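Local coordinates for tight junction protein ZO-3 (Homo sapiens, PDB 3KFV) that links tight-junction membrane proteins such as claudins and occludin to the actin cytoskeleton as a MAGUK scaffold, represented here by its SH3 and guanylate kinase-like region, at residues T9-E14 / S70-L75; I65-S70 / P132-V137; E228-L233 / R250-A255; K234-W239 / N273-T278. All blocks are in the same frame, centred on the assembly; numbering follows the deposited sequence.

Interaction 1: residues T9-E14 / S70-L75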
# COMPACT_ATOMS: atom_id res chain seq x y z
N THR A 9 8.10 4.34 -12.70
CA THR A 9 9.04 3.44 -13.35
C THR A 9 8.52 2.00 -13.39
O THR A 9 8.02 1.48 -12.40
CB THR A 9 10.41 3.48 -12.63
OG1 THR A 9 10.26 3.04 -11.28
CG2 THR A 9 10.97 4.90 -12.62
N HIS A 10 8.64 1.35 -14.55
CA HIS A 10 8.13 -0.01 -14.72
C HIS A 10 9.22 -1.02 -15.10
O HIS A 10 8.96 -2.01 -15.78
CB HIS A 10 6.99 -0.02 -15.73
CG HIS A 10 5.78 0.72 -15.25
ND1 HIS A 10 4.84 0.15 -14.42
CD2 HIS A 10 5.37 2.00 -15.46
CE1 HIS A 10 3.89 1.04 -14.15
NE2 HIS A 10 4.19 2.16 -14.77
N PHE A 11 10.44 -0.74 -14.66
CA PHE A 11 11.51 -1.71 -14.75
C PHE A 11 12.49 -1.45 -13.61
O PHE A 11 12.44 -0.41 -12.96
CB PHE A 11 12.20 -1.64 -16.12
CG PHE A 11 12.80 -0.29 -16.43
CD1 PHE A 11 14.16 -0.07 -16.26
CD2 PHE A 11 12.01 0.74 -16.90
CE1 PHE A 11 14.72 1.17 -16.55
CE2 PHE A 11 12.56 1.98 -17.19
CZ PHE A 11 13.91 2.19 -17.01
N GLU A 12 13.37 -2.42 -13.36
CA GLU A 12 14.32 -2.30 -12.26
C GLU A 12 15.64 -1.66 -12.72
O GLU A 12 16.09 -1.88 -13.84
CB GLU A 12 14.58 -3.68 -11.62
CG GLU A 12 13.71 -3.99 -10.40
CD GLU A 12 12.21 -4.07 -10.71
OE1 GLU A 12 11.84 -4.54 -11.81
OE2 GLU A 12 11.39 -3.67 -9.85
N LEU A 13 16.23 -0.86 -11.84
CA LEU A 13 17.52 -0.24 -12.11
C LEU A 13 18.32 -0.12 -10.82
O LEU A 13 17.79 0.30 -9.78
CB LEU A 13 17.35 1.13 -12.75
CG LEU A 13 18.64 1.82 -13.18
CD1 LEU A 13 19.24 1.10 -14.37
CD2 LEU A 13 18.40 3.29 -13.49
N GLU A 14 19.60 -0.48 -10.88
CA GLU A 14 20.49 -0.40 -9.72
C GLU A 14 21.02 1.01 -9.55
O GLU A 14 21.19 1.74 -10.54
CB GLU A 14 21.66 -1.39 -9.86
CG GLU A 14 21.30 -2.86 -9.64
CD GLU A 14 20.72 -3.15 -8.26
OE1 GLU A 14 20.14 -4.24 -8.07
OE2 GLU A 14 20.85 -2.30 -7.35
N SER A 70 14.46 7.52 -23.78
CA SER A 70 15.06 6.67 -24.80
C SER A 70 15.95 5.60 -24.18
O SER A 70 15.82 4.42 -24.49
CB SER A 70 15.85 7.53 -25.78
OG SER A 70 16.14 6.82 -26.97
N ARG A 71 16.87 6.02 -23.30
CA ARG A 71 17.73 5.08 -22.61
C ARG A 71 16.89 4.16 -21.73
O ARG A 71 17.21 2.98 -21.57
CB ARG A 71 18.77 5.82 -21.75
N ALA A 72 15.81 4.70 -21.19
CA ALA A 72 14.92 3.93 -20.33
C ALA A 72 14.25 2.79 -21.09
O ALA A 72 14.12 1.69 -20.57
CB ALA A 72 13.86 4.84 -19.72
N GLU A 73 13.84 3.07 -22.32
CA GLU A 73 13.16 2.07 -23.14
C GLU A 73 14.12 0.93 -23.46
O GLU A 73 13.72 -0.24 -23.47
CB GLU A 73 12.62 2.71 -24.42
N GLN A 74 15.37 1.27 -23.73
CA GLN A 74 16.40 0.27 -24.02
C GLN A 74 16.69 -0.60 -22.80
O GLN A 74 16.78 -1.82 -22.91
CB GLN A 74 17.69 0.96 -24.47
CG GLN A 74 17.75 1.29 -25.95
CD GLN A 74 18.90 2.22 -26.29
OE1 GLN A 74 19.40 2.95 -25.43
NE2 GLN A 74 19.33 2.19 -27.55
N LEU A 75 16.85 0.04 -21.65
CA LEU A 75 17.09 -0.67 -20.41
C LEU A 75 15.95 -1.63 -20.08
O LEU A 75 16.17 -2.66 -19.44
CB LEU A 75 17.30 0.32 -19.27
CG LEU A 75 18.58 1.14 -19.37
CD1 LEU A 75 18.51 2.40 -18.53
CD2 LEU A 75 19.78 0.28 -18.98
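Phe11, in the RT loop that follows the first strand of the SH3 domain, meets Ala72 and Leu75 on helix 69-82, a worked example of a helix docking on a loop through one aromatic ring. One contact involves a polar group: the carbonyl O of Ala72 sits over a face of the ring, 3.6 Å from Phe11 CZ. The other contacts are apolar. Ala72 CB reaches the ring's far end, 3.8 Å from Phe11 CZ, while Leu75 CB approaches obliquely, 3.8 Å from Phe11 CE1. Farther out, the methyls Leu13 CD1 and Leu75 CD1 come within 4.4 Å. Phe11 places CG between its backbone N and carbonyl carbon (chi1 59°), and the ring thereby extends toward the helix. Beyond the two segments, Phe23 meets the Phe11 ring edge-to-face and Ala76 and Glu79 extend its contact along the same helix; Glu79 also accepts from the backbone N of Glu12. In canonical SH3 domains the RT loop helps form the groove for proline-rich peptides; here helix 69-82 packs against it. Without hydrogen bonds between the segments, the attachment is van der Waals contact, mostly apolar, and depends on how the ring fits the helix.

Interaction 2: residues I65-S70 / P132-V137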
# COMPACT_ATOMS: atom_id res chain seq x y z
N ILE A 65 20.16 11.61 -10.56
CA ILE A 65 20.01 11.46 -12.01
C ILE A 65 19.27 10.18 -12.36
O ILE A 65 19.40 9.17 -11.67
CB ILE A 65 21.40 11.45 -12.70
CG1 ILE A 65 22.03 12.84 -12.65
CG2 ILE A 65 21.29 10.98 -14.14
CD1 ILE A 65 21.31 13.85 -13.51
N ILE A 66 18.48 10.22 -13.43
CA ILE A 66 17.82 9.03 -13.96
C ILE A 66 17.84 9.04 -15.49
O ILE A 66 17.89 10.11 -16.11
CB ILE A 66 16.36 8.88 -13.47
CG1 ILE A 66 15.51 10.09 -13.88
CG2 ILE A 66 16.31 8.68 -11.96
CD1 ILE A 66 14.03 9.89 -13.66
N PRO A 67 17.79 7.85 -16.11
CA PRO A 67 17.84 7.71 -17.57
C PRO A 67 16.70 8.46 -18.25
O PRO A 67 15.60 8.58 -17.69
CB PRO A 67 17.67 6.20 -17.79
CG PRO A 67 18.09 5.58 -16.53
CD PRO A 67 17.72 6.54 -15.44
N ASN A 68 16.95 8.97 -19.46
CA ASN A 68 15.90 9.62 -20.21
C ASN A 68 15.00 8.58 -20.86
O ASN A 68 15.26 7.39 -20.75
CB ASN A 68 16.46 10.62 -21.23
CG ASN A 68 17.46 9.99 -22.19
OD1 ASN A 68 17.34 8.82 -22.56
ND2 ASN A 68 18.43 10.79 -22.64
N GLN A 69 13.94 9.04 -21.51
CA GLN A 69 12.91 8.14 -22.04
C GLN A 69 13.52 7.09 -22.95
O GLN A 69 13.14 5.91 -22.90
CB GLN A 69 11.87 8.93 -22.82
CG GLN A 69 10.76 8.07 -23.39
CD GLN A 69 9.66 7.83 -22.37
OE1 GLN A 69 9.38 8.68 -21.53
NE2 GLN A 69 9.03 6.65 -22.44
N SER A 70 14.46 7.52 -23.78
CA SER A 70 15.06 6.67 -24.80
C SER A 70 15.95 5.60 -24.18
O SER A 70 15.82 4.42 -24.49
CB SER A 70 15.85 7.53 -25.78
OG SER A 70 16.14 6.82 -26.97
N PRO A 132 4.26 1.13 -19.86
CA PRO A 132 5.53 1.45 -20.53
C PRO A 132 6.63 1.61 -19.49
O PRO A 132 6.32 1.81 -18.31
CB PRO A 132 5.25 2.80 -21.19
CG PRO A 132 3.86 3.24 -20.72
CD PRO A 132 3.48 2.35 -19.58
N PRO A 133 7.90 1.52 -19.91
CA PRO A 133 9.03 1.72 -19.00
C PRO A 133 8.83 2.97 -18.14
O PRO A 133 9.04 2.92 -16.93
CB PRO A 133 10.21 1.92 -19.96
CG PRO A 133 9.84 1.11 -21.16
CD PRO A 133 8.34 1.19 -21.28
N TYR A 134 8.44 4.07 -18.77
CA TYR A 134 8.12 5.29 -18.05
C TYR A 134 6.66 5.64 -18.26
O TYR A 134 6.17 5.66 -19.40
CB TYR A 134 8.97 6.47 -18.52
CG TYR A 134 10.37 6.54 -17.93
CD1 TYR A 134 10.75 5.70 -16.89
CD2 TYR A 134 11.28 7.47 -18.40
CE1 TYR A 134 12.03 5.77 -16.36
CE2 TYR A 134 12.56 7.55 -17.87
CZ TYR A 134 12.93 6.70 -16.85
OH TYR A 134 14.19 6.80 -16.33
N GLU A 135 5.96 5.92 -17.16
CA GLU A 135 4.56 6.29 -17.22
C GLU A 135 4.39 7.65 -16.57
O GLU A 135 4.59 7.79 -15.37
CB GLU A 135 3.72 5.26 -16.48
CG GLU A 135 2.22 5.44 -16.62
CD GLU A 135 1.45 4.71 -15.53
OE1 GLU A 135 0.19 4.66 -15.62
OE2 GLU A 135 2.08 4.19 -14.59
N ARG A 136 4.04 8.66 -17.35
CA ARG A 136 3.76 9.97 -16.78
C ARG A 136 2.51 9.88 -15.90
O ARG A 136 1.48 9.38 -16.33
CB ARG A 136 3.59 11.02 -17.87
CG ARG A 136 4.89 11.38 -18.59
CD ARG A 136 4.73 12.62 -19.47
NE ARG A 136 4.21 13.77 -18.73
CZ ARG A 136 4.29 15.03 -19.14
NH1 ARG A 136 4.87 15.32 -20.30
NH2 ARG A 136 3.79 16.00 -18.39
N VAL A 137 2.63 10.35 -14.66
CA VAL A 137 1.51 10.31 -13.71
C VAL A 137 1.21 11.69 -13.13
O VAL A 137 2.08 12.56 -13.08
CB VAL A 137 1.79 9.32 -12.53
CG1 VAL A 137 1.78 7.88 -13.00
CG2 VAL A 137 3.09 9.66 -11.84
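The phenol of Tyr134 donates to the carbonyl O of Pro67, with OH and O 2.6 Å apart, and so ties two parts of the split SH3 domain of MAGUK proteins: the turn just after strand 60-66 and strand 134-141, which pairs with strand 5-9 although it comes much later in the chain. The hydroxyl approaches the carbonyl at a C=O...donor angle of 130°, tilted 31° from its plane. Pro67 also packs its own ring on the hydroxyl, its CD lying 3.6 Å from Tyr134 OH, and Ile66 CD1 approaches the same oxygen at 4.1 Å. Tyr134 is thus held at its outer end by the turn between strand and helix. Trp49, on strand 49-54, meets its ring, and Ala72 of helix 69-82 adds a further contact. Within that turn Asn68 occupies the N-cap position, its OD1 accepting from Arg71 N at the start of the helix. Next along the chain, Gln69 folds back at chi2 (85°) and runs past Tyr134 in the opposite direction, amide and ring planes nearly perpendicular. Gln69 OE1 arrives at the ring's edge, near its plane, 3.9 Å from Tyr134 CD2.

Interaction 3: residues E228-L233 / R250-A255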
# COMPACT_ATOMS: atom_id res chain seq x y z
N GLU A 228 0.66 -2.85 22.90
CA GLU A 228 1.50 -2.58 24.07
C GLU A 228 2.33 -3.80 24.42
O GLU A 228 3.56 -3.76 24.39
CB GLU A 228 0.63 -2.23 25.27
CG GLU A 228 0.36 -0.76 25.48
CD GLU A 228 -0.70 -0.53 26.54
OE1 GLU A 228 -1.40 -1.51 26.89
OE2 GLU A 228 -0.85 0.62 27.00
N SER A 229 1.64 -4.88 24.75
CA SER A 229 2.28 -6.10 25.23
C SER A 229 1.40 -7.31 24.99
O SER A 229 0.21 -7.18 24.68
CB SER A 229 2.57 -5.98 26.73
OG SER A 229 1.41 -5.58 27.44
N ARG A 230 1.98 -8.50 25.14
CA ARG A 230 1.24 -9.74 24.97
C ARG A 230 0.05 -9.84 25.94
O ARG A 230 -1.06 -10.21 25.55
CB ARG A 230 2.17 -10.95 25.11
CG ARG A 230 3.31 -10.94 24.12
CD ARG A 230 4.29 -12.07 24.38
NE ARG A 230 5.36 -12.11 23.38
CZ ARG A 230 6.42 -11.29 23.38
NH1 ARG A 230 6.54 -10.36 24.32
NH2 ARG A 230 7.34 -11.41 22.44
N PRO A 231 0.28 -9.50 27.22
CA PRO A 231 -0.87 -9.44 28.12
C PRO A 231 -1.90 -8.42 27.64
O PRO A 231 -3.07 -8.78 27.47
CB PRO A 231 -0.24 -8.97 29.44
CG PRO A 231 1.18 -9.40 29.36
CD PRO A 231 1.56 -9.27 27.92
N ALA A 232 -1.47 -7.18 27.42
CA ALA A 232 -2.38 -6.10 27.04
C ALA A 232 -3.22 -6.46 25.82
O ALA A 232 -4.36 -6.03 25.69
CB ALA A 232 -1.60 -4.81 26.79
N LEU A 233 -2.64 -7.26 24.93
CA LEU A 233 -3.31 -7.69 23.71
C LEU A 233 -4.30 -8.82 24.00
O LEU A 233 -5.38 -8.89 23.39
CB LEU A 233 -2.29 -8.14 22.67
CG LEU A 233 -2.86 -8.73 21.38
CD1 LEU A 233 -3.76 -7.72 20.68
CD2 LEU A 233 -1.75 -9.20 20.47
N ARG A 250 0.92 -15.94 18.62
CA ARG A 250 1.22 -15.89 17.19
C ARG A 250 0.92 -14.50 16.60
O ARG A 250 1.61 -14.04 15.69
CB ARG A 250 0.43 -16.96 16.43
N LEU A 251 -0.11 -13.85 17.14
CA LEU A 251 -0.52 -12.54 16.64
C LEU A 251 0.42 -11.42 17.07
O LEU A 251 0.70 -10.51 16.29
CB LEU A 251 -1.95 -12.22 17.08
CG LEU A 251 -3.07 -12.92 16.31
CD1 LEU A 251 -4.43 -12.48 16.83
CD2 LEU A 251 -2.96 -12.65 14.82
N TYR A 252 0.91 -11.48 18.30
CA TYR A 252 1.85 -10.46 18.77
C TYR A 252 3.15 -10.52 17.97
O TYR A 252 3.63 -9.50 17.47
CB TYR A 252 2.13 -10.60 20.26
CG TYR A 252 3.00 -9.49 20.81
CD1 TYR A 252 2.45 -8.43 21.50
CD2 TYR A 252 4.38 -9.51 20.62
CE1 TYR A 252 3.24 -7.41 21.99
CE2 TYR A 252 5.18 -8.49 21.10
CZ TYR A 252 4.60 -7.45 21.79
OH TYR A 252 5.40 -6.44 22.28
N ALA A 253 3.72 -11.71 17.85
CA ALA A 253 4.94 -11.88 17.09
C ALA A 253 4.76 -11.46 15.63
O ALA A 253 5.68 -10.89 15.03
CB ALA A 253 5.44 -13.31 17.19
N GLN A 254 3.59 -11.74 15.06
CA GLN A 254 3.31 -11.35 13.68
C GLN A 254 3.39 -9.83 13.52
O GLN A 254 3.98 -9.32 12.57
CB GLN A 254 1.95 -11.86 13.23
N ALA A 255 2.80 -9.10 14.46
CA ALA A 255 2.85 -7.64 14.43
C ALA A 255 4.29 -7.14 14.52
O ALA A 255 4.66 -6.17 13.85
CB ALA A 255 2.00 -7.05 15.55
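Arg230 lies across a face of Tyr252, joining helices 230-240 and 248-262 of the guanylate kinase-like domain, in a region that probably corresponds to the LID of guanylate kinases. Two parts of the arginine share the aromatic surface. Its CG makes a CH-pi contact 3.8 Å from the centroid of the Tyr252 ring, and the guanidinium, carried onward by a chain extended from CG to NE, stacks with the ring centre 4.4 Å away and the planes 29° apart. The backbone enters too, Ser229 C coming within 3.5 Å of Tyr252 CE1. At the ring's edge Leu233 CD2 approaches, 4.1 Å from Tyr252 CB. Tyr252 holds CG opposite its own backbone N (chi1 -175°), which directs the ring at the start of helix 230-240. Cutting this residue back to alanine would probably leave the Arg230 guanidinium without its flat support, freer to swing, and strip the Ser229 backbone of its aromatic cover. In the next shell, Pro227 touches Tyr252 from the end of strand 221-227, and Pro153 lies against Leu233 and Leu251. The helix start that presents Arg230 is fixed by its N-cap: Ala232 N donates to Ser229 OG at 3.3 Å, with an N-H...O angle of 154°.

Interaction 4: residues K234-W239 / N273-T278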
# COMPACT_ATOMS: atom_id res chain seq x y z
N LYS A 234 -3.93 -9.71 24.91
CA LYS A 234 -4.80 -10.81 25.30
C LYS A 234 -6.04 -10.25 25.98
O LYS A 234 -7.15 -10.74 25.77
CB LYS A 234 -4.07 -11.77 26.24
CG LYS A 234 -4.83 -13.04 26.55
CD LYS A 234 -4.14 -13.85 27.64
CE LYS A 234 -4.94 -15.09 28.01
NZ LYS A 234 -4.37 -15.78 29.20
N ALA A 235 -5.83 -9.22 26.80
CA ALA A 235 -6.93 -8.55 27.47
C ALA A 235 -7.88 -7.96 26.45
O ALA A 235 -9.06 -8.29 26.42
CB ALA A 235 -6.40 -7.46 28.38
N LEU A 236 -7.34 -7.09 25.60
CA LEU A 236 -8.11 -6.47 24.53
C LEU A 236 -8.92 -7.48 23.72
O LEU A 236 -10.10 -7.27 23.44
CB LEU A 236 -7.17 -5.70 23.60
CG LEU A 236 -7.79 -4.89 22.46
CD1 LEU A 236 -8.85 -3.94 22.99
CD2 LEU A 236 -6.71 -4.11 21.73
N ARG A 237 -8.28 -8.58 23.33
CA ARG A 237 -8.95 -9.58 22.50
C ARG A 237 -10.06 -10.28 23.27
O ARG A 237 -11.15 -10.50 22.74
CB ARG A 237 -7.95 -10.58 21.91
CG ARG A 237 -7.14 -10.00 20.76
CD ARG A 237 -6.45 -11.08 19.92
NE ARG A 237 -7.39 -11.97 19.25
CZ ARG A 237 -8.01 -11.68 18.10
NH1 ARG A 237 -8.86 -12.55 17.58
NH2 ARG A 237 -7.79 -10.53 17.49
N GLN A 238 -9.80 -10.62 24.53
CA GLN A 238 -10.78 -11.32 25.35
C GLN A 238 -12.03 -10.47 25.52
O GLN A 238 -13.14 -11.00 25.63
CB GLN A 238 -10.19 -11.65 26.73
CG GLN A 238 -10.97 -12.71 27.50
CD GLN A 238 -10.75 -14.11 26.94
OE1 GLN A 238 -9.61 -14.52 26.71
NE2 GLN A 238 -11.84 -14.85 26.73
N TRP A 239 -11.84 -9.16 25.53
CA TRP A 239 -12.93 -8.20 25.74
C TRP A 239 -13.72 -7.93 24.45
O TRP A 239 -14.94 -7.84 24.49
CB TRP A 239 -12.36 -6.92 26.35
CG TRP A 239 -13.17 -5.66 26.21
CD1 TRP A 239 -12.83 -4.55 25.48
CD2 TRP A 239 -14.42 -5.36 26.84
NE1 TRP A 239 -13.80 -3.58 25.61
CE2 TRP A 239 -14.79 -4.05 26.44
CE3 TRP A 239 -15.27 -6.06 27.70
CZ2 TRP A 239 -15.97 -3.44 26.86
CZ3 TRP A 239 -16.45 -5.45 28.12
CH2 TRP A 239 -16.79 -4.16 27.71
N ASN A 273 -3.79 1.05 23.09
CA ASN A 273 -3.41 1.45 24.44
C ASN A 273 -4.54 1.28 25.44
O ASN A 273 -4.94 2.23 26.11
CB ASN A 273 -2.92 2.91 24.44
N GLY A 274 -5.07 0.06 25.52
CA GLY A 274 -6.16 -0.23 26.44
C GLY A 274 -7.31 -0.99 25.81
O GLY A 274 -7.14 -1.67 24.80
N THR A 275 -8.49 -0.86 26.41
CA THR A 275 -9.66 -1.62 25.97
C THR A 275 -10.81 -0.69 25.59
O THR A 275 -11.96 -1.14 25.43
CB THR A 275 -10.14 -2.61 27.06
OG1 THR A 275 -10.34 -1.91 28.30
CG2 THR A 275 -9.11 -3.71 27.28
N SER A 276 -10.51 0.59 25.45
CA SER A 276 -11.53 1.57 25.06
C SER A 276 -11.62 1.72 23.55
O SER A 276 -10.74 1.26 22.81
CB SER A 276 -11.25 2.92 25.71
OG SER A 276 -10.01 3.44 25.27
N ASP A 277 -12.68 2.39 23.10
CA ASP A 277 -12.98 2.53 21.67
C ASP A 277 -12.07 3.52 20.95
O ASP A 277 -12.31 3.87 19.80
CB ASP A 277 -14.44 2.96 21.48
CG ASP A 277 -14.67 4.44 21.78
OD1 ASP A 277 -13.82 5.09 22.43
OD2 ASP A 277 -15.72 4.97 21.35
N THR A 278 -11.01 3.97 21.61
CA THR A 278 -10.18 5.03 21.05
C THR A 278 -9.52 4.65 19.72
O THR A 278 -9.65 5.37 18.73
CB THR A 278 -9.17 5.57 22.09
OG1 THR A 278 -9.86 6.37 23.06
CG2 THR A 278 -8.11 6.43 21.42
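In the parallel sheet of the guanylate kinase-like domain, strands 221-227 and 268-272 are neighbours joined by a crossover through helices, and the first of these, helix 230-240, leans on the loop that leaves the second strand. Here the loop presents two backbone carbonyls, of Gly274 and Thr275, to the helix. Leu236 supplies the apolar side of the contact. With chi1 at -176° its side chain swings away from its own N, which brings CD1 against the loop. CD1 lies 3.4 Å from Gly274 O, and CD2 also closes on that oxygen. The CA of Thr275 is a further neighbour of CD1. Thr275 answers by laying its methyl on the helix backbone, CG2 lying 4.0 Å from Leu236 CA. An alanine in place of Leu236 would probably strip the apolar cover from Gly274 O and Thr275 CA and leave the loop leaning on Trp239 and the helix backbone alone. One turn further on, Trp239 reaches the same threonine, crossing it at about a right angle; its CD1 is 3.7 Å from Thr275 CB. The backbone at Gly274 has a positive phi of 132°, where a CB would be jammed against the carbonyl O of Asn273, and glycine avoids that clash. Away from the loop, Arg237 pairs with Asp156 and reaches Ser244, linking the helix to other parts of the domain. The polar link across the contact is slight: Trp239 NE1 donates weakly to Thr275 O, 3.1 Å away, at an N-H...O angle of only 122°.

In the fold
The four contacts form two pairs, one in each domain. Interactions 1 and 2 have centres about 7 Å apart, share Ser70 and helix 69-82, and are joined directly: His10 N probably bonds Pro133 O at 2.9 Å, and His10 NE2 probably bonds Glu135 OE2. Interactions 3 and 4, with centres about 12 Å apart, use successive parts of helix 230-240; Leu251 CD1 packs 3.9 Å from Arg237 NE. The pairs lie on opposite sides of the chain's centre, the centres of interactions 1 and 4 being about 49 Å apart. In both, segments distant in sequence alternate along the chain, and a helix takes part in each contact of the pair.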